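PDB 2FHD: DNA repair protein rhp9/CRB2 from Schizosaccharomyces pombe, which probably takes part in DNA repair by recognising methylated histone H4 through its tandem Tudor domains. Local coordinates for residues Ala26-Pro31 and Ile40-Gln45; Lys84-Thr89 and Met105-His110; Ala97-Asn102 and Val117-Ile122. One frame throughout, in Å; residues are numbered along the deposited sequence.

Interaction 1: residues Ala26-Pro31 and Ile40-Gln45; sequences ATLVAP and IMYKVQ. With PO4 (phosphate ion), chain E.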
loop_
_atom_site.group_PDB
_atom_site.type_symbol
_atom_site.label_atom_id
_atom_site.label_comp_id
_atom_site.label_asym_id
_atom_site.label_seq_id
_atom_site.Cartn_x
_atom_site.Cartn_y
_atom_site.Cartn_z
ATOM N N ALA A 26 10.939 -3.488 -13.300
ATOM C CA ALA A 26 10.351 -2.976 -12.084
ATOM C C ALA A 26 11.023 -1.624 -11.903
ATOM O O ALA A 26 11.973 -1.273 -12.645
ATOM C CB ALA A 26 10.694 -3.891 -10.985
ATOM N N THR A 27 10.554 -0.874 -10.917
ATOM C CA THR A 27 11.196 0.328 -10.419
ATOM C C THR A 27 11.817 0.076 -9.030
ATOM O O THR A 27 11.172 -0.474 -8.120
ATOM C CB THR A 27 10.105 1.373 -10.344
ATOM O OG1 THR A 27 9.614 1.570 -11.682
ATOM C CG2 THR A 27 10.613 2.748 -9.813
ATOM N N LEU A 28 13.100 0.395 -8.888
ATOM C CA LEU A 28 13.754 0.453 -7.576
ATOM C C LEU A 28 13.148 1.629 -6.739
ATOM O O LEU A 28 13.266 2.809 -7.113
ATOM C CB LEU A 28 15.281 0.621 -7.727
ATOM C CG LEU A 28 16.161 0.674 -6.453
ATOM C CD1 LEU A 28 15.731 -0.401 -5.476
ATOM C CD2 LEU A 28 17.693 0.646 -6.710
ATOM N N VAL A 29 12.505 1.265 -5.641
ATOM C CA VAL A 29 11.708 2.163 -4.860
ATOM C C VAL A 29 12.546 2.739 -3.677
ATOM O O VAL A 29 12.536 3.959 -3.417
ATOM C CB VAL A 29 10.378 1.429 -4.368
ATOM C CG1 VAL A 29 9.660 2.287 -3.366
ATOM C CG2 VAL A 29 9.424 1.174 -5.469
ATOM N N ALA A 30 13.334 1.888 -3.014
ATOM C CA ALA A 30 14.052 2.259 -1.822
ATOM C C ALA A 30 14.976 1.112 -1.395
ATOM O O ALA A 30 14.598 -0.064 -1.539
ATOM C CB ALA A 30 13.054 2.534 -0.702
ATOM N N PRO A 31 16.131 1.451 -0.746
ATOM C CA PRO A 31 16.939 0.471 -0.031
ATOM C C PRO A 31 16.171 0.040 1.231
ATOM O O PRO A 31 15.356 0.800 1.804
ATOM C CB PRO A 31 18.210 1.258 0.315
ATOM C CG PRO A 31 17.680 2.752 0.518
ATOM C CD PRO A 31 16.638 2.859 -0.589
ATOM N N ILE A 40 22.467 -5.612 2.376
ATOM C CA ILE A 40 21.520 -4.582 1.905
ATOM C C ILE A 40 20.385 -5.176 1.033
ATOM O O ILE A 40 20.619 -6.082 0.266
ATOM C CB ILE A 40 22.248 -3.535 1.071
ATOM C CG1 ILE A 40 21.352 -2.326 0.838
ATOM C CG2 ILE A 40 22.897 -4.208 -0.287
ATOM C CD1 ILE A 40 22.144 -1.005 0.903
HETATM N N MSE A 41 19.172 -4.639 1.132
HETATM C CA MSE A 41 18.080 -5.130 0.312
HETATM C C MSE A 41 17.301 -4.029 -0.315
HETATM O O MSE A 41 17.535 -2.860 0.027
HETATM C CB MSE A 41 17.209 -6.042 1.109
HETATM C CG MSE A 41 17.985 -7.311 1.506
HETATM SE SE MSE A 41 16.698 -8.496 2.298
HETATM C CE MSE A 41 16.472 -7.434 3.922
ATOM N N TYR A 42 16.409 -4.408 -1.253
ATOM C CA TYR A 42 15.750 -3.445 -2.185
ATOM C C TYR A 42 14.268 -3.590 -2.315
ATOM O O TYR A 42 13.759 -4.676 -2.583
ATOM C CB TYR A 42 16.380 -3.479 -3.593
ATOM C CG TYR A 42 17.810 -3.142 -3.490
ATOM C CD1 TYR A 42 18.217 -1.805 -3.284
ATOM C CD2 TYR A 42 18.765 -4.153 -3.457
ATOM C CE1 TYR A 42 19.582 -1.483 -3.104
ATOM C CE2 TYR A 42 20.148 -3.851 -3.277
ATOM C CZ TYR A 42 20.541 -2.523 -3.119
ATOM O OH TYR A 42 21.886 -2.235 -2.897
ATOM N N LYS A 43 13.560 -2.498 -2.064
ATOM C CA LYS A 43 12.189 -2.563 -2.343
ATOM C C LYS A 43 12.052 -2.178 -3.830
ATOM O O LYS A 43 12.573 -1.158 -4.285
ATOM C CB LYS A 43 11.304 -1.685 -1.416
ATOM C CG LYS A 43 9.809 -1.843 -1.797
ATOM C CD LYS A 43 8.932 -1.718 -0.621
ATOM C CE LYS A 43 7.921 -0.583 -0.832
ATOM N NZ LYS A 43 6.904 -0.570 0.305
ATOM N N VAL A 44 11.280 -2.996 -4.527
ATOM C CA VAL A 44 11.113 -2.891 -5.953
ATOM C C VAL A 44 9.598 -2.979 -6.217
ATOM O O VAL A 44 8.861 -3.614 -5.480
ATOM C CB VAL A 44 11.977 -4.055 -6.507
ATOM C CG1 VAL A 44 11.224 -5.188 -7.052
ATOM C CG2 VAL A 44 13.368 -3.646 -7.066
ATOM N N GLN A 45 9.143 -2.273 -7.258
ATOM C CA GLN A 45 7.739 -2.328 -7.737
ATOM C C GLN A 45 7.604 -2.874 -9.201
ATOM O O GLN A 45 8.157 -2.352 -10.117
ATOM C CB GLN A 45 7.129 -0.936 -7.644
ATOM C CG GLN A 45 5.642 -0.955 -7.697
ATOM C CD GLN A 45 5.032 0.440 -7.475
ATOM O OE1 GLN A 45 5.586 1.481 -7.863
ATOM N NE2 GLN A 45 3.888 0.449 -6.856
HETATM P P PO4 E . 3.790 -0.511 1.589
HETATM O O1 PO4 E . 4.999 -0.184 2.447
HETATM O O2 PO4 E . 2.841 0.670 1.525
HETATM O O3 PO4 E . 4.203 -0.854 0.169
HETATM O O4 PO4 E . 3.102 -1.692 2.239
#
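Leu28 and Tyr42 meet through their first torsions and one more: Leu28 chi1 (-179°) sets CG anti to its backbone N, beside the carbonyl carbon, and chi2 near 44° sets CD1, while Tyr42 carries CG anti to its carbonyl carbon, beside the backbone N. Leu28 CD1 then lies 3.6 Å from Tyr42 CD1, approaching the ring obliquely, and Val44 CG2 packs beside it on the same face of the sheet. The side chain of Val29, directed toward the partner strand, crosses that of Gln45, Val29 CG2 standing 3.8 Å from Gln45 CB. Both strands belong to an antiparallel hairpin of the first Tudor domain, a small SH3-like barrel. Thr27 and Gln45 form a hydrogen-bonded pair, Gln45 N donating to Thr27 O at 2.8 Å. A classic beta bulge follows, in which Val29 and Ala30 both face Lys43. Lys43 O accepts from Val29 N at 2.8 Å and only weakly from Ala30 N, while Lys43 N donates to Ala30 O at 2.7 Å. Lys43 CG passes 4.2 Å from Val29 CB; the chain is bent at chi2 and chi3, and its end leads away from the partner strand, Lys43 NZ reaching O3 of a phosphate ion, probably from the crystallisation liquor, at 2.7 Å. An alanine in place of Lys43 would probably leave the phosphate without this cationic partner and uncover the flank of Val29. Val12 of strand 11-15 and Ile59 of strand 59-61 pack on Val44. The contact thus joins an apolar face, its Val44 buried, to a bulge where the lysine, probably charged, can attract an anion.

Interaction 2: residues Lys84-Thr89 and Met105-His110; sequences KTFRST and MVILAH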
loop_
_atom_site.group_PDB
_atom_site.type_symbol
_atom_site.label_atom_id
_atom_site.label_comp_id
_atom_site.label_asym_id
_atom_site.label_seq_id
_atom_site.Cartn_x
_atom_site.Cartn_y
_atom_site.Cartn_z
ATOM N N LYS A 84 19.085 -4.251 -30.594
ATOM C CA LYS A 84 19.306 -2.831 -30.257
ATOM C C LYS A 84 18.115 -2.290 -29.502
ATOM O O LYS A 84 16.998 -2.684 -29.753
ATOM C CB LYS A 84 19.535 -2.001 -31.547
ATOM C CG LYS A 84 19.749 -0.467 -31.342
ATOM C CD LYS A 84 20.447 0.284 -32.511
ATOM C CE LYS A 84 22.011 0.324 -32.318
ATOM N NZ LYS A 84 22.380 1.232 -31.100
ATOM N N THR A 85 18.322 -1.411 -28.545
ATOM C CA THR A 85 17.208 -0.724 -27.884
ATOM C C THR A 85 17.261 0.743 -28.391
ATOM O O THR A 85 18.362 1.261 -28.748
ATOM C CB THR A 85 17.437 -0.687 -26.359
ATOM O OG1 THR A 85 18.742 -0.148 -26.188
ATOM C CG2 THR A 85 17.407 -2.110 -25.690
ATOM N N PHE A 86 16.096 1.394 -28.446
ATOM C CA PHE A 86 16.022 2.745 -28.861
ATOM C C PHE A 86 14.814 3.424 -28.257
ATOM O O PHE A 86 13.946 2.750 -27.723
ATOM C CB PHE A 86 16.073 2.829 -30.419
ATOM C CG PHE A 86 14.876 2.250 -31.122
ATOM C CD1 PHE A 86 14.849 0.922 -31.493
ATOM C CD2 PHE A 86 13.776 3.053 -31.456
ATOM C CE1 PHE A 86 13.773 0.390 -32.199
ATOM C CE2 PHE A 86 12.678 2.523 -32.177
ATOM C CZ PHE A 86 12.666 1.142 -32.526
ATOM N N ARG A 87 14.784 4.765 -28.311
ATOM C CA ARG A 87 13.604 5.537 -27.969
ATOM C C ARG A 87 12.773 6.010 -29.220
ATOM O O ARG A 87 13.246 6.761 -30.083
ATOM C CB ARG A 87 14.003 6.705 -27.034
ATOM C CG ARG A 87 12.805 7.376 -26.367
ATOM C CD ARG A 87 13.192 8.635 -25.598
ATOM N NE ARG A 87 12.513 8.465 -24.321
ATOM C CZ ARG A 87 11.319 8.962 -23.986
ATOM N NH1 ARG A 87 10.647 9.800 -24.800
ATOM N NH2 ARG A 87 10.843 8.671 -22.777
ATOM N N SER A 88 11.530 5.561 -29.296
ATOM C CA SER A 88 10.720 5.774 -30.477
ATOM C C SER A 88 10.114 7.162 -30.520
ATOM O O SER A 88 9.500 7.539 -31.500
ATOM C CB SER A 88 9.556 4.775 -30.560
ATOM O OG SER A 88 8.561 5.137 -29.612
ATOM N N THR A 89 10.230 7.926 -29.459
ATOM C CA THR A 89 9.463 9.144 -29.417
ATOM C C THR A 89 10.079 10.154 -28.508
ATOM O O THR A 89 10.923 9.836 -27.673
ATOM C CB THR A 89 8.041 8.904 -28.929
ATOM O OG1 THR A 89 7.332 10.143 -29.046
ATOM C CG2 THR A 89 8.090 8.489 -27.462
HETATM N N MSE A 105 11.762 0.835 -26.897
HETATM C CA MSE A 105 11.581 -0.227 -27.910
HETATM C C MSE A 105 12.810 -1.106 -27.898
HETATM O O MSE A 105 13.928 -0.661 -27.667
HETATM C CB MSE A 105 11.415 0.331 -29.351
HETATM C CG MSE A 105 10.169 1.232 -29.522
HETATM SE SE MSE A 105 8.582 0.084 -29.501
HETATM C CE MSE A 105 7.279 1.090 -28.160
ATOM N N VAL A 106 12.601 -2.372 -28.193
ATOM C CA VAL A 106 13.747 -3.215 -28.431
ATOM C C VAL A 106 13.557 -4.077 -29.690
ATOM O O VAL A 106 12.474 -4.613 -29.932
ATOM C CB VAL A 106 14.066 -4.067 -27.154
ATOM C CG1 VAL A 106 12.914 -4.936 -26.816
ATOM C CG2 VAL A 106 15.381 -4.859 -27.342
ATOM N N ILE A 107 14.611 -4.214 -30.460
ATOM C CA ILE A 107 14.665 -5.180 -31.548
ATOM C C ILE A 107 15.357 -6.515 -31.089
ATOM O O ILE A 107 16.488 -6.532 -30.551
ATOM C CB ILE A 107 15.436 -4.561 -32.768
ATOM C CG1 ILE A 107 14.870 -3.207 -33.164
ATOM C CG2 ILE A 107 15.513 -5.578 -33.961
ATOM C CD1 ILE A 107 15.885 -2.417 -34.130
ATOM N N LEU A 108 14.641 -7.610 -31.312
ATOM C CA LEU A 108 14.946 -8.982 -30.907
ATOM C C LEU A 108 15.133 -9.869 -32.129
ATOM O O LEU A 108 14.416 -9.699 -33.106
ATOM C CB LEU A 108 13.769 -9.517 -30.155
ATOM C CG LEU A 108 13.524 -8.790 -28.840
ATOM C CD1 LEU A 108 12.374 -9.445 -28.077
ATOM C CD2 LEU A 108 14.816 -8.771 -27.992
ATOM N N ALA A 109 16.078 -10.820 -32.077
ATOM C CA ALA A 109 16.374 -11.739 -33.185
ATOM C C ALA A 109 16.219 -13.164 -32.745
ATOM O O ALA A 109 16.523 -13.549 -31.611
ATOM C CB ALA A 109 17.785 -11.513 -33.716
ATOM N N HIS A 110 15.679 -13.965 -33.636
ATOM C CA HIS A 110 15.597 -15.395 -33.409
ATOM C C HIS A 110 15.972 -15.998 -34.706
ATOM O O HIS A 110 15.149 -16.214 -35.605
ATOM C CB HIS A 110 14.260 -15.895 -32.945
ATOM C CG HIS A 110 14.228 -17.371 -32.750
ATOM N ND1 HIS A 110 14.659 -17.976 -31.591
ATOM C CD2 HIS A 110 13.817 -18.377 -33.572
ATOM C CE1 HIS A 110 14.522 -19.289 -31.710
ATOM N NE2 HIS A 110 14.009 -19.554 -32.898
#
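Met105, a selenomethionine, meets Phe86 at the start of an antiparallel pairing between strands 80-86 and 105-110 in the sheet of the second, SH3-like Tudor domain. Its backbone grips Phe86 twice: Met105 N donates to Phe86 O at 3.0 Å, and Met105 O accepts from Phe86 N at 3.1 Å. Its CB lies over one face of the Phe86 ring in a CH-pi contact, 3.7 Å from the ring centroid, offset toward the rim and nearest to CZ. Phe86 can lean over its partner because its CG sits between the backbone N and the carbonyl carbon (chi1 67°). Beyond CB, Met105 CG touches Ser88 CB at 3.7 Å, where the chain of 84-89 has left the strand; the hydroxyl of Ser88 is bonded to Asp104.

Val106 turns to the other face of the sheet and faces Thr85 in a non-hydrogen-bonded pair, their methyls Val106 CG2 and Thr85 CG2 3.8 Å apart. Val117 of the next strand also packs on Val106, while Leu64 lies against Thr85.

Ile107 returns to the face of Phe86 and Met105. Its N donates to Lys84 O at 2.9 Å in a nearly straight bond (171° at the hydrogen), whereas the return bond from Lys84 N is weak. Strands 84-86 and 105-110 run at 163° between their N-to-C directions. The side chains of Ile107 and Phe86 cross at about a right angle, with Ile107 CG1 lying in the ring plane, at its edge, 3.9 Å from Phe86 CE1.

Interaction 3: residues Ala97-Asn102 and Val117-Ile122; sequences AVDALN and VPISTI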
loop_
_atom_site.group_PDB
_atom_site.type_symbol
_atom_site.label_atom_id
_atom_site.label_comp_id
_atom_site.label_asym_id
_atom_site.label_seq_id
_atom_site.Cartn_x
_atom_site.Cartn_y
_atom_site.Cartn_z
ATOM N N ALA A 97 6.907 2.032 -19.303
ATOM C CA ALA A 97 7.152 1.941 -20.758
ATOM C C ALA A 97 8.651 1.939 -21.069
ATOM O O ALA A 97 9.013 1.467 -22.123
ATOM C CB ALA A 97 6.445 3.114 -21.535
ATOM N N VAL A 98 9.516 2.410 -20.138
ATOM C CA VAL A 98 10.966 2.599 -20.409
ATOM C C VAL A 98 11.906 1.689 -19.594
ATOM O O VAL A 98 11.491 1.058 -18.644
ATOM C CB VAL A 98 11.344 4.055 -20.192
ATOM C CG1 VAL A 98 10.480 4.893 -21.038
ATOM C CG2 VAL A 98 11.164 4.498 -18.672
ATOM N N ASP A 99 13.186 1.628 -19.960
ATOM C CA ASP A 99 14.213 0.976 -19.182
ATOM C C ASP A 99 15.082 2.072 -18.548
ATOM O O ASP A 99 14.709 3.270 -18.572
ATOM C CB ASP A 99 15.020 0.055 -20.103
ATOM C CG ASP A 99 15.876 0.830 -21.165
ATOM O OD1 ASP A 99 15.826 2.103 -21.260
ATOM O OD2 ASP A 99 16.652 0.144 -21.877
ATOM N N ALA A 100 16.259 1.697 -18.037
ATOM C CA ALA A 100 17.083 2.593 -17.253
ATOM C C ALA A 100 17.745 3.687 -18.093
ATOM O O ALA A 100 18.336 4.627 -17.551
ATOM C CB ALA A 100 18.136 1.831 -16.455
ATOM N N LEU A 101 17.700 3.568 -19.404
ATOM C CA LEU A 101 18.282 4.648 -20.224
ATOM C C LEU A 101 17.163 5.426 -20.950
ATOM O O LEU A 101 17.410 6.233 -21.844
ATOM C CB LEU A 101 19.215 4.039 -21.266
ATOM C CG LEU A 101 20.387 3.183 -20.799
ATOM C CD1 LEU A 101 20.833 2.510 -22.050
ATOM C CD2 LEU A 101 21.471 4.148 -20.204
ATOM N N ASN A 102 15.923 5.175 -20.556
ATOM C CA ASN A 102 14.799 5.880 -21.151
ATOM C C ASN A 102 14.465 5.404 -22.581
ATOM O O ASN A 102 13.778 6.107 -23.299
ATOM C CB ASN A 102 15.048 7.373 -21.144
ATOM C CG ASN A 102 13.812 8.155 -20.816
ATOM O OD1 ASN A 102 12.794 7.601 -20.381
ATOM N ND2 ASN A 102 13.893 9.450 -20.996
ATOM N N VAL A 117 9.749 -4.764 -30.579
ATOM C CA VAL A 117 8.757 -4.980 -29.529
ATOM C C VAL A 117 8.946 -3.886 -28.430
ATOM O O VAL A 117 10.044 -3.309 -28.333
ATOM C CB VAL A 117 9.014 -6.427 -29.053
ATOM C CG1 VAL A 117 9.479 -6.545 -27.621
ATOM C CG2 VAL A 117 7.958 -7.476 -29.578
ATOM N N PRO A 118 7.889 -3.549 -27.663
ATOM C CA PRO A 118 8.111 -2.629 -26.538
ATOM C C PRO A 118 9.010 -3.261 -25.482
ATOM O O PRO A 118 8.871 -4.446 -25.194
ATOM C CB PRO A 118 6.719 -2.391 -25.959
ATOM C CG PRO A 118 5.734 -2.717 -27.140
ATOM C CD PRO A 118 6.465 -3.950 -27.777
ATOM N N ILE A 119 9.948 -2.477 -24.952
ATOM C CA ILE A 119 10.920 -2.869 -23.930
ATOM C C ILE A 119 10.132 -3.381 -22.650
ATOM O O ILE A 119 10.585 -4.346 -21.958
ATOM C CB ILE A 119 11.831 -1.576 -23.690
ATOM C CG1 ILE A 119 13.375 -1.762 -23.814
ATOM C CG2 ILE A 119 11.366 -0.745 -22.560
ATOM C CD1 ILE A 119 13.799 -2.924 -23.282
ATOM N N SER A 120 8.939 -2.826 -22.369
ATOM C CA SER A 120 8.139 -3.232 -21.165
ATOM C C SER A 120 7.658 -4.690 -21.180
ATOM O O SER A 120 7.250 -5.245 -20.136
ATOM C CB SER A 120 6.886 -2.368 -21.017
ATOM O OG SER A 120 5.950 -2.568 -22.106
ATOM N N THR A 121 7.771 -5.317 -22.347
ATOM C CA THR A 121 7.322 -6.702 -22.659
ATOM C C THR A 121 8.470 -7.744 -22.332
ATOM O O THR A 121 8.274 -8.946 -22.240
ATOM C CB THR A 121 6.962 -6.578 -24.187
ATOM O OG1 THR A 121 5.562 -6.716 -24.486
ATOM C CG2 THR A 121 7.892 -7.149 -25.083
ATOM N N ILE A 122 9.679 -7.259 -22.122
ATOM C CA ILE A 122 10.792 -8.121 -21.759
ATOM C C ILE A 122 10.632 -8.859 -20.456
ATOM O O ILE A 122 10.152 -8.319 -19.448
ATOM C CB ILE A 122 12.118 -7.293 -21.739
ATOM C CG1 ILE A 122 12.385 -6.742 -23.145
ATOM C CG2 ILE A 122 13.354 -8.071 -21.177
ATOM C CD1 ILE A 122 12.643 -7.785 -24.260
HETATM O O HOH W 1 7.943 -0.025 -23.865
#
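Ile119 carries most of the direct contact through its CG2 methyl, which lies 3.3 Å from Ala97 O and also rests against the backbone at Val98 C, 3.9 Å away. The first meeting is of a methyl with a carbonyl oxygen, and the second is van der Waals packing on the peptide that leads into Asp99. On the other branch, Ile119 CG1 comes within 4.3 Å of Asp99 OD2, a loose approach of an aliphatic carbon to a carboxylate. Ser120 takes part through its backbone N rather than its side chain. A water may bridge the segments here, donating to Ala97 O at a short 2.5 Å and accepting from Ser120 N in a weak, longer bond; the link is tentative.

Ile119 is placed by a short 3-10 segment, 119-121, that follows strand 113-118 in the second Tudor domain; this turn takes the chain on toward strand 122-123 of the SH3-like barrel. Within it Ile122 N donates to Ile119 O at 3.1 Å. The opposite segment belongs to the long loop between strands 80-86 and 105-110 and ends in a type I beta turn from Asp99 to Asn102, closed by Asn102 N to Asp99 O at 3.0 Å. The carboxylate of Asp99 adds an Asx turn, its OD1 accepting from Leu101 N at 3.0 Å, with the donor well above the carboxylate plane. Asn103 N is a further donor to that oxygen, which probably limits rotation of the carboxylate.

Outside the pair, Phe62 touches both Asp99 and Ile119, and Leu64 and Val106 also pack on Ile119. Val98 O accepts from Arg11, a residue of the first Tudor domain, and Ala100 shares backbone bonding with Phe62.

How the interactions relate
Interactions 2 and 3 lie in the second Tudor domain, their centres about 9 Å apart, and their segments alternate along the chain. They touch directly: Val106 N probably bonds to Val117 O at 2.7 Å as neighbouring strands of one sheet, and Arg87 NE to Asn102 O at 2.9 Å. Interaction 1 belongs to the first Tudor domain, its centre about 26 Å from that of interaction 2 and about 18 Å from that of interaction 3. It touches neither, its nearest atoms being about 6 Å from interaction 3. Arg11 nevertheless links these two, bonding both Thr27 and Val98. Of the three, interaction 1 holds the phosphate, which marks no established functional site.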